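Local atomic coordinates of probable M18 family aminopeptidase 1 (Thermotoga maritima, PDB entry 2GLF), a protein that probably removes amino acids from the amino termini of peptides as a metal-dependent exopeptidase of the M18 family. Residues A66-K71 and A290-K295; Q299-Q304 and F311-V316; N6-H9 and E15-A18; A254-R259 and F437-A442. One frame throughout, in Å; residues are numbered along the deposited sequence.

In the fold
Along the chain contact 3 closes first; contacts 1 and 4 then alternate their segments, and contact 2 is nested inside the loop that contact 4 closes. Contacts 1 and 2, with centres about 16 Å apart, share helix 292-303. Contacts 3 and 4, with centres about 13 Å apart, meet directly where Ile16 and Val7 pack on helix 433-449. Contacts 1 and 3 fall on opposite sides of the chain's centre, with their own centres about 35 Å apart. The four contacts together sample the helical layers around the mixed sheet of a zinc-exopeptidase-type domain: contacts 1, 2 and 3 meet other subunits of the twelve-chain assembly, whereas contact 4 is internal to the chain.

Contact 1 of 4, residues A66-K71 and A290-K295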
loop_
_atom_site.group_PDB
_atom_site.type_symbol
_atom_site.label_atom_id
_atom_site.label_comp_id
_atom_site.label_asym_id
_atom_site.label_seq_id
_atom_site.Cartn_x
_atom_site.Cartn_y
_atom_site.Cartn_z
ATOM N N ALA A 66 12.400 53.790 23.941
ATOM C CA ALA A 66 12.542 54.042 22.522
ATOM C C ALA A 66 11.531 53.183 21.778
ATOM O O ALA A 66 11.436 51.978 22.018
ATOM C CB ALA A 66 13.946 53.700 22.073
ATOM N N VAL A 67 10.759 53.810 20.898
ATOM C CA VAL A 67 9.774 53.094 20.099
ATOM C C VAL A 67 10.472 52.837 18.774
ATOM O O VAL A 67 10.977 53.772 18.166
ATOM C CB VAL A 67 8.527 53.960 19.843
ATOM C CG1 VAL A 67 7.494 53.172 19.042
ATOM C CG2 VAL A 67 7.945 54.426 21.162
ATOM N N ASN A 68 10.525 51.587 18.328
ATOM C CA ASN A 68 11.192 51.292 17.063
ATOM C C ASN A 68 10.406 51.870 15.891
ATOM O O ASN A 68 10.701 52.974 15.432
ATOM C CB ASN A 68 11.384 49.784 16.884
ATOM C CG ASN A 68 12.224 49.445 15.662
ATOM O OD1 ASN A 68 12.821 48.370 15.581
ATOM N ND2 ASN A 68 12.267 50.358 14.701
ATOM N N ARG A 69 9.416 51.140 15.393
ATOM C CA ARG A 69 8.630 51.664 14.282
ATOM C C ARG A 69 7.142 51.519 14.553
ATOM O O ARG A 69 6.346 51.263 13.642
ATOM C CB ARG A 69 9.001 50.961 12.975
ATOM C CG ARG A 69 10.350 51.384 12.390
ATOM C CD ARG A 69 10.605 50.660 11.079
ATOM N NE ARG A 69 11.828 51.073 10.388
ATOM C CZ ARG A 69 13.060 50.947 10.877
ATOM N NH1 ARG A 69 13.258 50.423 12.081
ATOM N NH2 ARG A 69 14.099 51.324 10.148
ATOM N N GLY A 70 6.774 51.703 15.818
ATOM C CA GLY A 70 5.383 51.583 16.204
ATOM C C GLY A 70 5.043 50.120 16.371
ATOM O O GLY A 70 3.881 49.760 16.532
ATOM N N LYS A 71 6.069 49.275 16.337
ATOM C CA LYS A 71 5.883 47.838 16.476
ATOM C C LYS A 71 6.821 47.242 17.518
ATOM O O LYS A 71 6.693 46.082 17.887
ATOM C CB LYS A 71 6.107 47.150 15.130
ATOM C CG LYS A 71 5.142 47.581 14.046
ATOM C CD LYS A 71 5.473 46.899 12.735
ATOM C CE LYS A 71 4.498 47.303 11.653
ATOM N NZ LYS A 71 4.777 46.630 10.351
ATOM N N ALA A 290 18.114 42.892 15.347
ATOM C CA ALA A 290 17.660 43.927 14.423
ATOM C C ALA A 290 18.368 45.257 14.648
ATOM O O ALA A 290 17.899 46.301 14.197
ATOM C CB ALA A 290 16.161 44.121 14.550
ATOM N N ARG A 291 19.491 45.216 15.356
ATOM C CA ARG A 291 20.285 46.409 15.631
ATOM C C ARG A 291 19.628 47.356 16.626
ATOM O O ARG A 291 20.298 47.899 17.501
ATOM C CB ARG A 291 20.595 47.158 14.330
ATOM C CG ARG A 291 21.715 48.180 14.476
ATOM C CD ARG A 291 22.095 48.802 13.144
ATOM N NE ARG A 291 23.261 49.676 13.264
ATOM C CZ ARG A 291 24.513 49.246 13.393
ATOM N NH1 ARG A 291 24.777 47.947 13.414
ATOM N NH2 ARG A 291 25.504 50.117 13.510
ATOM N N PHE A 292 18.323 47.551 16.486
ATOM C CA PHE A 292 17.552 48.423 17.375
ATOM C C PHE A 292 17.962 48.314 18.852
ATOM O O PHE A 292 18.129 49.323 19.553
ATOM C CB PHE A 292 16.070 48.081 17.234
ATOM C CG PHE A 292 15.203 48.681 18.297
ATOM C CD1 PHE A 292 15.135 50.061 18.463
ATOM C CD2 PHE A 292 14.436 47.864 19.124
ATOM C CE1 PHE A 292 14.309 50.621 19.438
ATOM C CE2 PHE A 292 13.609 48.410 20.099
ATOM C CZ PHE A 292 13.544 49.793 20.259
ATOM N N TYR A 293 18.111 47.077 19.312
ATOM C CA TYR A 293 18.490 46.779 20.684
ATOM C C TYR A 293 19.837 47.381 21.078
ATOM O O TYR A 293 19.962 47.997 22.133
ATOM C CB TYR A 293 18.505 45.265 20.865
ATOM C CG TYR A 293 19.184 44.765 22.111
ATOM C CD1 TYR A 293 18.867 45.284 23.364
ATOM C CD2 TYR A 293 20.103 43.722 22.043
ATOM C CE1 TYR A 293 19.448 44.768 24.526
ATOM C CE2 TYR A 293 20.685 43.199 23.189
ATOM C CZ TYR A 293 20.353 43.722 24.430
ATOM O OH TYR A 293 20.903 43.174 25.566
ATOM N N LEU A 294 20.850 47.195 20.242
ATOM C CA LEU A 294 22.158 47.745 20.551
ATOM C C LEU A 294 22.203 49.236 20.245
ATOM O O LEU A 294 22.941 49.988 20.878
ATOM C CB LEU A 294 23.235 47.006 19.767
ATOM C CG LEU A 294 23.350 45.537 20.173
ATOM C CD1 LEU A 294 24.623 44.963 19.575
ATOM C CD2 LEU A 294 23.379 45.404 21.705
ATOM N N LYS A 295 21.406 49.659 19.271
ATOM C CA LYS A 295 21.343 51.064 18.909
ATOM C C LYS A 295 20.755 51.816 20.091
ATOM O O LYS A 295 21.073 52.984 20.315
ATOM C CB LYS A 295 20.464 51.260 17.674
ATOM C CG LYS A 295 20.133 52.707 17.380
ATOM C CD LYS A 295 19.457 52.849 16.040
ATOM C CE LYS A 295 18.702 54.154 15.953
ATOM N NZ LYS A 295 17.563 54.189 16.916
#
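The β-hairpin formed by strands 64-67 and 73-77, at one side of the mixed sheet, meets the first turn of helix 292-303 through a CH-π contact between Asn68 and Phe292. Asn68 CB sits almost squarely over one ring face of Phe292, 3.9 Å from the centroid and only 6° off the ring normal. Phe292 takes up this position with CG anti to the backbone N (chi1 167°), which sends the ring from the helix start, marked by Arg291 at the N-cap position, into the hairpin, where Ala74 of strand 73-77 also touches it. An alanine in place of Phe292 would remove the ring and probably open a gap between hairpin and helix, with Asn68 CB and Ala66 CB losing the surface they pack on. Charged neighbours of the contact face a second subunit: Arg69 pairs with Asp413 and Arg291 with Glu310 and Asp314 of that chain. At the ring edge, in its plane, Ala66 O lies 3.5 Å from Phe292 CZ, while Ala66 CB is 4.1 Å from Phe292 CE1.

Contact 2 of 4, residues Q299-Q304 and F311-V316; sequences QILKMQ and FVLDEV
Asp314, on the helix that also carries Val312, Leu313 and Val316, has its OD1 held by two guanidinium groups of a neighbouring subunit, Arg291 of that chain through NE and Arg298 of the same chain through NH2. These bonds to another chain place helix 310-318 at a subunit boundary, and the two positive charges would probably favour the ionised carboxylate. The contact within the chain, by comparison, is wholly apolar. Leu301 is its centre, and its two methyls divide the work. CD2 meets Val316 CG2 tip to tip at 3.7 Å and passes Val312 CG1 at 4.1 Å, Leu301 and Val312 sliding past each other in opposite directions. CD1 touches Leu313 CG at 3.8 Å. In Leu301, CG lies anti to the carbonyl carbon (chi1 -77°), a torsion that carries both methyls across to the second helix. The segment axes come no closer than 10.8 Å, so these branched ends, and not the backbones, bridge the helices. Leu313 also leans on Leu297 of its own chain, extending the apolar seam one turn back along helix 292-303. With N-to-C directions 109° apart, these are two successive helices joined by a short loop and packed at a steep angle in the helical layer of the peptidase domain.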
loop_
_atom_site.group_PDB
_atom_site.type_symbol
_atom_site.label_atom_id
_atom_site.label_comp_id
_atom_site.label_asym_id
_atom_site.label_seq_id
_atom_site.Cartn_x
_atom_site.Cartn_y
_atom_site.Cartn_z
ATOM N N GLN A 299 23.100 54.571 22.297
ATOM C CA GLN A 299 22.616 55.928 22.502
ATOM C C GLN A 299 22.797 56.302 23.967
ATOM O O GLN A 299 23.277 57.387 24.288
ATOM C CB GLN A 299 21.141 56.030 22.122
ATOM C CG GLN A 299 20.580 57.436 22.214
ATOM C CD GLN A 299 21.337 58.426 21.345
ATOM O OE1 GLN A 299 21.474 58.234 20.136
ATOM N NE2 GLN A 299 21.833 59.495 21.963
ATOM N N ILE A 300 22.417 55.387 24.848
ATOM C CA ILE A 300 22.531 55.607 26.280
ATOM C C ILE A 300 23.999 55.705 26.694
ATOM O O ILE A 300 24.353 56.505 27.564
ATOM C CB ILE A 300 21.831 54.464 27.067
ATOM C CG1 ILE A 300 20.316 54.546 26.838
ATOM C CG2 ILE A 300 22.175 54.546 28.566
ATOM C CD1 ILE A 300 19.537 53.423 27.482
ATOM N N LEU A 301 24.849 54.896 26.066
ATOM C CA LEU A 301 26.274 54.911 26.377
ATOM C C LEU A 301 26.931 56.241 26.005
ATOM O O LEU A 301 27.714 56.793 26.787
ATOM C CB LEU A 301 26.989 53.759 25.664
ATOM C CG LEU A 301 26.807 52.379 26.301
ATOM C CD1 LEU A 301 27.522 51.328 25.464
ATOM C CD2 LEU A 301 27.359 52.393 27.721
ATOM N N LYS A 302 26.615 56.752 24.815
ATOM C CA LYS A 302 27.178 58.022 24.362
ATOM C C LYS A 302 26.758 59.105 25.332
ATOM O O LYS A 302 27.554 59.974 25.691
ATOM C CB LYS A 302 26.672 58.373 22.965
ATOM C CG LYS A 302 27.090 57.381 21.909
ATOM C CD LYS A 302 28.604 57.275 21.803
ATOM C CE LYS A 302 29.213 58.558 21.270
ATOM N NZ LYS A 302 30.683 58.423 21.091
HETATM N N MSE A 303 25.501 59.037 25.760
HETATM C CA MSE A 303 24.964 60.006 26.699
HETATM C C MSE A 303 25.716 59.973 28.027
HETATM O O MSE A 303 25.740 60.959 28.755
HETATM C CB MSE A 303 23.479 59.748 26.925
HETATM C CG MSE A 303 22.657 59.908 25.664
HETATM SE SE MSE A 303 20.769 59.714 25.986
HETATM C CE MSE A 303 20.231 61.583 25.963
ATOM N N GLN A 304 26.327 58.836 28.336
ATOM C CA GLN A 304 27.096 58.702 29.561
ATOM C C GLN A 304 28.566 58.967 29.260
ATOM O O GLN A 304 29.444 58.676 30.072
ATOM C CB GLN A 304 26.919 57.309 30.152
ATOM C CG GLN A 304 25.538 57.084 30.724
ATOM C CD GLN A 304 25.409 55.770 31.471
ATOM O OE1 GLN A 304 24.359 55.477 32.049
ATOM N NE2 GLN A 304 26.473 54.973 31.465
ATOM N N PHE A 311 33.302 49.131 21.955
ATOM C CA PHE A 311 34.208 48.514 22.921
ATOM C C PHE A 311 33.639 48.563 24.337
ATOM O O PHE A 311 33.872 47.659 25.144
ATOM C CB PHE A 311 35.562 49.218 22.897
ATOM C CG PHE A 311 36.475 48.809 24.020
ATOM C CD1 PHE A 311 36.920 47.498 24.129
ATOM C CD2 PHE A 311 36.882 49.737 24.973
ATOM C CE1 PHE A 311 37.759 47.116 25.173
ATOM C CE2 PHE A 311 37.719 49.364 26.017
ATOM C CZ PHE A 311 38.158 48.053 26.118
ATOM N N VAL A 312 32.913 49.636 24.636
ATOM C CA VAL A 312 32.295 49.802 25.945
ATOM C C VAL A 312 31.091 48.869 26.043
ATOM O O VAL A 312 30.766 48.361 27.118
ATOM C CB VAL A 312 31.818 51.244 26.153
ATOM C CG1 VAL A 312 31.333 51.423 27.582
ATOM C CG2 VAL A 312 32.945 52.214 25.823
ATOM N N LEU A 313 30.433 48.652 24.907
ATOM C CA LEU A 313 29.282 47.765 24.834
ATOM C C LEU A 313 29.691 46.368 25.271
ATOM O O LEU A 313 28.923 45.671 25.937
ATOM C CB LEU A 313 28.759 47.686 23.407
ATOM C CG LEU A 313 27.398 48.311 23.132
ATOM C CD1 LEU A 313 27.005 47.978 21.707
ATOM C CD2 LEU A 313 26.361 47.782 24.122
ATOM N N ASP A 314 30.898 45.964 24.878
ATOM C CA ASP A 314 31.410 44.652 25.237
ATOM C C ASP A 314 31.170 44.401 26.716
ATOM O O ASP A 314 30.524 43.421 27.082
ATOM C CB ASP A 314 32.906 44.551 24.949
ATOM C CG ASP A 314 33.209 44.405 23.476
ATOM O OD1 ASP A 314 32.411 43.744 22.779
ATOM O OD2 ASP A 314 34.252 44.931 23.023
ATOM N N GLU A 315 31.686 45.294 27.560
ATOM C CA GLU A 315 31.524 45.150 29.003
ATOM C C GLU A 315 30.047 45.221 29.342
ATOM O O GLU A 315 29.538 44.385 30.088
ATOM C CB GLU A 315 32.272 46.252 29.759
ATOM C CG GLU A 315 32.238 46.074 31.275
ATOM C CD GLU A 315 32.863 47.238 32.032
ATOM O OE1 GLU A 315 32.954 47.163 33.279
ATOM O OE2 GLU A 315 33.259 48.230 31.385
ATOM N N VAL A 316 29.362 46.222 28.792
ATOM C CA VAL A 316 27.938 46.380 29.043
ATOM C C VAL A 316 27.262 45.029 28.836
ATOM O O VAL A 316 26.675 44.479 29.772
ATOM C CB VAL A 316 27.299 47.437 28.094
ATOM C CG1 VAL A 316 25.806 47.556 28.374
ATOM C CG2 VAL A 316 27.973 48.794 28.285
#

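Contact 3 of 4, residues N6-H9 and E15-A18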
loop_
_atom_site.group_PDB
_atom_site.type_symbol
_atom_site.label_atom_id
_atom_site.label_comp_id
_atom_site.label_asym_id
_atom_site.label_seq_id
_atom_site.Cartn_x
_atom_site.Cartn_y
_atom_site.Cartn_z
ATOM N N ASN A 6 1.819 25.327 45.427
ATOM C CA ASN A 6 0.749 25.920 44.643
ATOM C C ASN A 6 0.611 27.387 45.022
ATOM O O ASN A 6 0.345 27.725 46.178
ATOM C CB ASN A 6 -0.578 25.194 44.874
ATOM C CG ASN A 6 -1.669 25.656 43.916
ATOM O OD1 ASN A 6 -2.188 26.768 44.035
ATOM N ND2 ASN A 6 -2.011 24.806 42.949
ATOM N N VAL A 7 0.792 28.257 44.037
ATOM C CA VAL A 7 0.694 29.685 44.274
ATOM C C VAL A 7 -0.552 30.097 45.060
ATOM O O VAL A 7 -0.465 30.943 45.948
ATOM C CB VAL A 7 0.752 30.456 42.945
ATOM C CG1 VAL A 7 0.531 31.937 43.185
ATOM C CG2 VAL A 7 2.107 30.227 42.293
ATOM N N TRP A 8 -1.704 29.499 44.757
ATOM C CA TRP A 8 -2.940 29.850 45.464
ATOM C C TRP A 8 -2.838 29.684 46.979
ATOM O O TRP A 8 -3.577 30.327 47.725
ATOM C CB TRP A 8 -4.131 29.028 44.946
ATOM C CG TRP A 8 -4.503 29.340 43.522
ATOM C CD1 TRP A 8 -4.194 28.602 42.418
ATOM C CD2 TRP A 8 -5.199 30.501 43.046
ATOM N NE1 TRP A 8 -4.649 29.229 41.283
ATOM C CE2 TRP A 8 -5.270 30.397 41.638
ATOM C CE3 TRP A 8 -5.765 31.618 43.672
ATOM C CZ2 TRP A 8 -5.888 31.371 40.841
ATOM C CZ3 TRP A 8 -6.377 32.585 42.882
ATOM C CH2 TRP A 8 -6.433 32.453 41.479
ATOM N N HIS A 9 -1.923 28.830 47.430
ATOM C CA HIS A 9 -1.742 28.602 48.859
ATOM C C HIS A 9 -0.635 29.463 49.469
ATOM O O HIS A 9 -0.286 29.290 50.636
ATOM C CB HIS A 9 -1.421 27.132 49.119
ATOM C CG HIS A 9 -2.564 26.206 48.851
ATOM N ND1 HIS A 9 -2.427 24.835 48.872
ATOM C CD2 HIS A 9 -3.866 26.452 48.575
ATOM C CE1 HIS A 9 -3.597 24.274 48.619
ATOM N NE2 HIS A 9 -4.487 25.235 48.436
ATOM N N GLU A 15 -4.901 39.956 45.995
ATOM C CA GLU A 15 -3.849 40.514 45.154
ATOM C C GLU A 15 -3.847 39.901 43.752
ATOM O O GLU A 15 -3.567 40.587 42.773
ATOM C CB GLU A 15 -2.475 40.344 45.820
ATOM C CG GLU A 15 -2.304 41.184 47.082
ATOM C CD GLU A 15 -0.893 41.152 47.639
ATOM O OE1 GLU A 15 0.037 41.615 46.946
ATOM O OE2 GLU A 15 -0.706 40.668 48.774
ATOM N N ILE A 16 -4.169 38.615 43.657
ATOM C CA ILE A 16 -4.210 37.916 42.374
ATOM C C ILE A 16 -5.377 38.435 41.541
ATOM O O ILE A 16 -5.204 38.812 40.386
ATOM C CB ILE A 16 -4.357 36.386 42.590
ATOM C CG1 ILE A 16 -3.049 35.817 43.161
ATOM C CG2 ILE A 16 -4.737 35.702 41.288
ATOM C CD1 ILE A 16 -3.174 34.424 43.711
ATOM N N GLU A 17 -6.568 38.457 42.134
ATOM C CA GLU A 17 -7.758 38.950 41.447
ATOM C C GLU A 17 -7.545 40.355 40.904
ATOM O O GLU A 17 -7.812 40.632 39.731
ATOM C CB GLU A 17 -8.955 38.955 42.395
ATOM C CG GLU A 17 -9.728 37.668 42.389
ATOM C CD GLU A 17 -10.188 37.308 40.997
ATOM O OE1 GLU A 17 -10.870 38.147 40.368
ATOM O OE2 GLU A 17 -9.865 36.194 40.533
ATOM N N ALA A 18 -7.067 41.244 41.770
ATOM C CA ALA A 18 -6.821 42.626 41.384
ATOM C C ALA A 18 -5.876 42.675 40.192
ATOM O O ALA A 18 -6.171 43.316 39.189
ATOM C CB ALA A 18 -6.225 43.394 42.553
#
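Ile16 meets Trp8 and Val7 with two different methyls, making a small apolar core between the N-terminal segment and helix 13-29. Its CG2 lies 3.7 Å from Trp8 CH2, while CD1 reaches the same six-membered ring farther back, 3.8 Å from Trp8 CE3. With chi1 at -71°, CG2 is anti to the backbone N and CG1 anti to the carbonyl carbon, which sends the two branches along the indole; the extended chi2 (166°) then carries CD1 to Trp8 CE3. The approach of CG2 to the ring is oblique. Val7 CG1 adds a looser touch, 4.5 Å from Ile16 CD1.

Trp8 is held in part by the turn before it. Asn6 OD1 accepts from Trp8 N at 2.9 Å, the donor lying out of the carbonyl plane and the bond bent (133° at the hydrogen), and Asn6 O takes His9 N at 2.8 Å. Farther out, Val7 forms a backbone hydrogen bond with Gly348, and Lys433 and Ala434 of helix 433-449 pack on Trp8. Lys433 also forms a salt bridge with Glu17, and Ile191 of a neighbouring subunit packs on Trp8. The result is an Asx turn, reinforced by a β-turn at Asn6-His9, that folds the N-terminal segment back onto the early turns of helix 13-29.

Contact 4 of 4, residues A254-R259 and F437-A442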
loop_
_atom_site.group_PDB
_atom_site.type_symbol
_atom_site.label_atom_id
_atom_site.label_comp_id
_atom_site.label_asym_id
_atom_site.label_seq_id
_atom_site.Cartn_x
_atom_site.Cartn_y
_atom_site.Cartn_z
ATOM N N ALA A 254 4.767 40.262 28.456
ATOM C CA ALA A 254 5.009 41.668 28.185
ATOM C C ALA A 254 4.384 42.497 29.296
ATOM O O ALA A 254 4.983 43.450 29.788
ATOM C CB ALA A 254 4.406 42.052 26.851
ATOM N N TYR A 255 3.178 42.120 29.704
ATOM C CA TYR A 255 2.486 42.856 30.751
ATOM C C TYR A 255 3.126 42.681 32.115
ATOM O O TYR A 255 3.316 43.656 32.839
ATOM C CB TYR A 255 1.021 42.438 30.835
ATOM C CG TYR A 255 0.222 43.311 31.767
ATOM C CD1 TYR A 255 -0.063 44.634 31.435
ATOM C CD2 TYR A 255 -0.227 42.825 32.995
ATOM C CE1 TYR A 255 -0.778 45.462 32.301
ATOM C CE2 TYR A 255 -0.943 43.644 33.875
ATOM C CZ TYR A 255 -1.214 44.961 33.520
ATOM O OH TYR A 255 -1.915 45.777 34.383
ATOM N N THR A 256 3.447 41.440 32.472
ATOM C CA THR A 256 4.065 41.165 33.765
ATOM C C THR A 256 5.414 41.864 33.900
ATOM O O THR A 256 5.758 42.338 34.978
ATOM C CB THR A 256 4.260 39.646 34.004
ATOM O OG1 THR A 256 4.832 39.039 32.837
ATOM C CG2 THR A 256 2.932 38.988 34.338
ATOM N N ALA A 257 6.172 41.929 32.810
ATOM C CA ALA A 257 7.471 42.590 32.835
ATOM C C ALA A 257 7.284 44.105 32.912
ATOM O O ALA A 257 8.027 44.795 33.606
ATOM C CB ALA A 257 8.271 42.224 31.599
ATOM N N LEU A 258 6.292 44.620 32.195
ATOM C CA LEU A 258 6.010 46.047 32.212
ATOM C C LEU A 258 5.687 46.453 33.649
ATOM O O LEU A 258 6.240 47.421 34.175
ATOM C CB LEU A 258 4.807 46.364 31.325
ATOM C CG LEU A 258 4.717 47.752 30.687
ATOM C CD1 LEU A 258 3.257 48.077 30.470
ATOM C CD2 LEU A 258 5.360 48.809 31.563
ATOM N N ARG A 259 4.791 45.705 34.284
ATOM C CA ARG A 259 4.400 45.998 35.655
ATOM C C ARG A 259 5.566 45.860 36.626
ATOM O O ARG A 259 5.650 46.596 37.609
ATOM C CB ARG A 259 3.238 45.095 36.084
ATOM C CG ARG A 259 1.917 45.418 35.384
ATOM C CD ARG A 259 1.402 46.798 35.777
ATOM N NE ARG A 259 1.091 46.832 37.197
ATOM C CZ ARG A 259 0.067 46.190 37.747
ATOM N NH1 ARG A 259 -0.751 45.475 36.988
ATOM N NH2 ARG A 259 -0.115 46.228 39.057
ATOM N N PHE A 437 0.364 36.376 38.205
ATOM C CA PHE A 437 0.869 37.177 39.313
ATOM C C PHE A 437 2.277 36.780 39.717
ATOM O O PHE A 437 3.165 37.626 39.831
ATOM C CB PHE A 437 -0.051 37.018 40.521
ATOM C CG PHE A 437 0.273 37.943 41.668
ATOM C CD1 PHE A 437 0.045 39.316 41.562
ATOM C CD2 PHE A 437 0.790 37.440 42.859
ATOM C CE1 PHE A 437 0.326 40.172 42.621
ATOM C CE2 PHE A 437 1.076 38.288 43.923
ATOM C CZ PHE A 437 0.842 39.660 43.803
ATOM N N GLU A 438 2.483 35.490 39.936
ATOM C CA GLU A 438 3.788 35.030 40.363
ATOM C C GLU A 438 4.890 35.350 39.364
ATOM O O GLU A 438 6.054 35.506 39.743
ATOM C CB GLU A 438 3.757 33.534 40.645
ATOM C CG GLU A 438 4.941 33.074 41.479
ATOM C CD GLU A 438 4.981 33.730 42.848
ATOM O OE1 GLU A 438 5.958 33.506 43.590
ATOM O OE2 GLU A 438 4.034 34.464 43.185
ATOM N N THR A 439 4.531 35.437 38.088
ATOM C CA THR A 439 5.515 35.760 37.062
ATOM C C THR A 439 5.975 37.180 37.342
ATOM O O THR A 439 7.175 37.466 37.371
ATOM C CB THR A 439 4.904 35.680 35.660
ATOM O OG1 THR A 439 4.642 34.308 35.342
ATOM C CG2 THR A 439 5.854 36.273 34.625
ATOM N N TYR A 440 4.999 38.056 37.561
ATOM C CA TYR A 440 5.246 39.460 37.887
ATOM C C TYR A 440 6.173 39.572 39.098
ATOM O O TYR A 440 7.030 40.443 39.160
ATOM C CB TYR A 440 3.918 40.149 38.206
ATOM C CG TYR A 440 4.062 41.390 39.051
ATOM C CD1 TYR A 440 4.621 42.558 38.527
ATOM C CD2 TYR A 440 3.651 41.392 40.380
ATOM C CE1 TYR A 440 4.765 43.698 39.311
ATOM C CE2 TYR A 440 3.788 42.523 41.172
ATOM C CZ TYR A 440 4.347 43.671 40.634
ATOM O OH TYR A 440 4.499 44.783 41.431
ATOM N N VAL A 441 5.971 38.694 40.070
ATOM C CA VAL A 441 6.793 38.691 41.265
ATOM C C VAL A 441 8.209 38.258 40.907
ATOM O O VAL A 441 9.180 38.909 41.292
ATOM C CB VAL A 441 6.229 37.735 42.321
ATOM C CG1 VAL A 441 7.132 37.723 43.542
ATOM C CG2 VAL A 441 4.823 38.160 42.701
ATOM N N ALA A 442 8.321 37.161 40.161
ATOM C CA ALA A 442 9.620 36.642 39.744
ATOM C C ALA A 442 10.406 37.689 38.952
ATOM O O ALA A 442 11.569 37.959 39.252
ATOM C CB ALA A 442 9.430 35.380 38.912
#
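Thr256 faces helix 433-449, crossing Thr439 at about a right angle; its OG1 is 3.4 Å from Thr439 CG2. Both threonine hydroxyls have partners in their own helix, Thr256 OG1 with Ile252 O and Thr439 OG1 with Asp435 O, yet OG1 of Thr256 still lies against the Thr439 methyl. The backbones come close here: Thr256 CA is 4.6 Å from Tyr440 CA, and the segment axes approach to 8.4 Å at -45°. Thr256 is small, and the Tyr440 ring extends along the helix toward Arg259. The two helices belong to the α/β zinc-exopeptidase fold; helix 248-263 includes Asp249, which binds both manganese ions, and Thr439 rests on Val351 of the mixed sheet. One turn on, Arg259 CB touches Tyr440 CD1 at 3.8 Å, and Arg259 O lies near the ring plane, 3.5 Å from Tyr440 CE1. Removing this ring with an alanine would probably leave Arg259 CB and stacked Phe19 without their packing partner, and Ser263 OG and Arg444 NH1 without the phenol oxygen. Arg259 CG lies over one face of the Tyr255 ring, offset toward the rim, and Arg259 NH1 donates to Tyr255 OH at 2.9 Å with a bent angle of 130°. The same NH1 forms a salt bridge with Glu22 of helix 13-29.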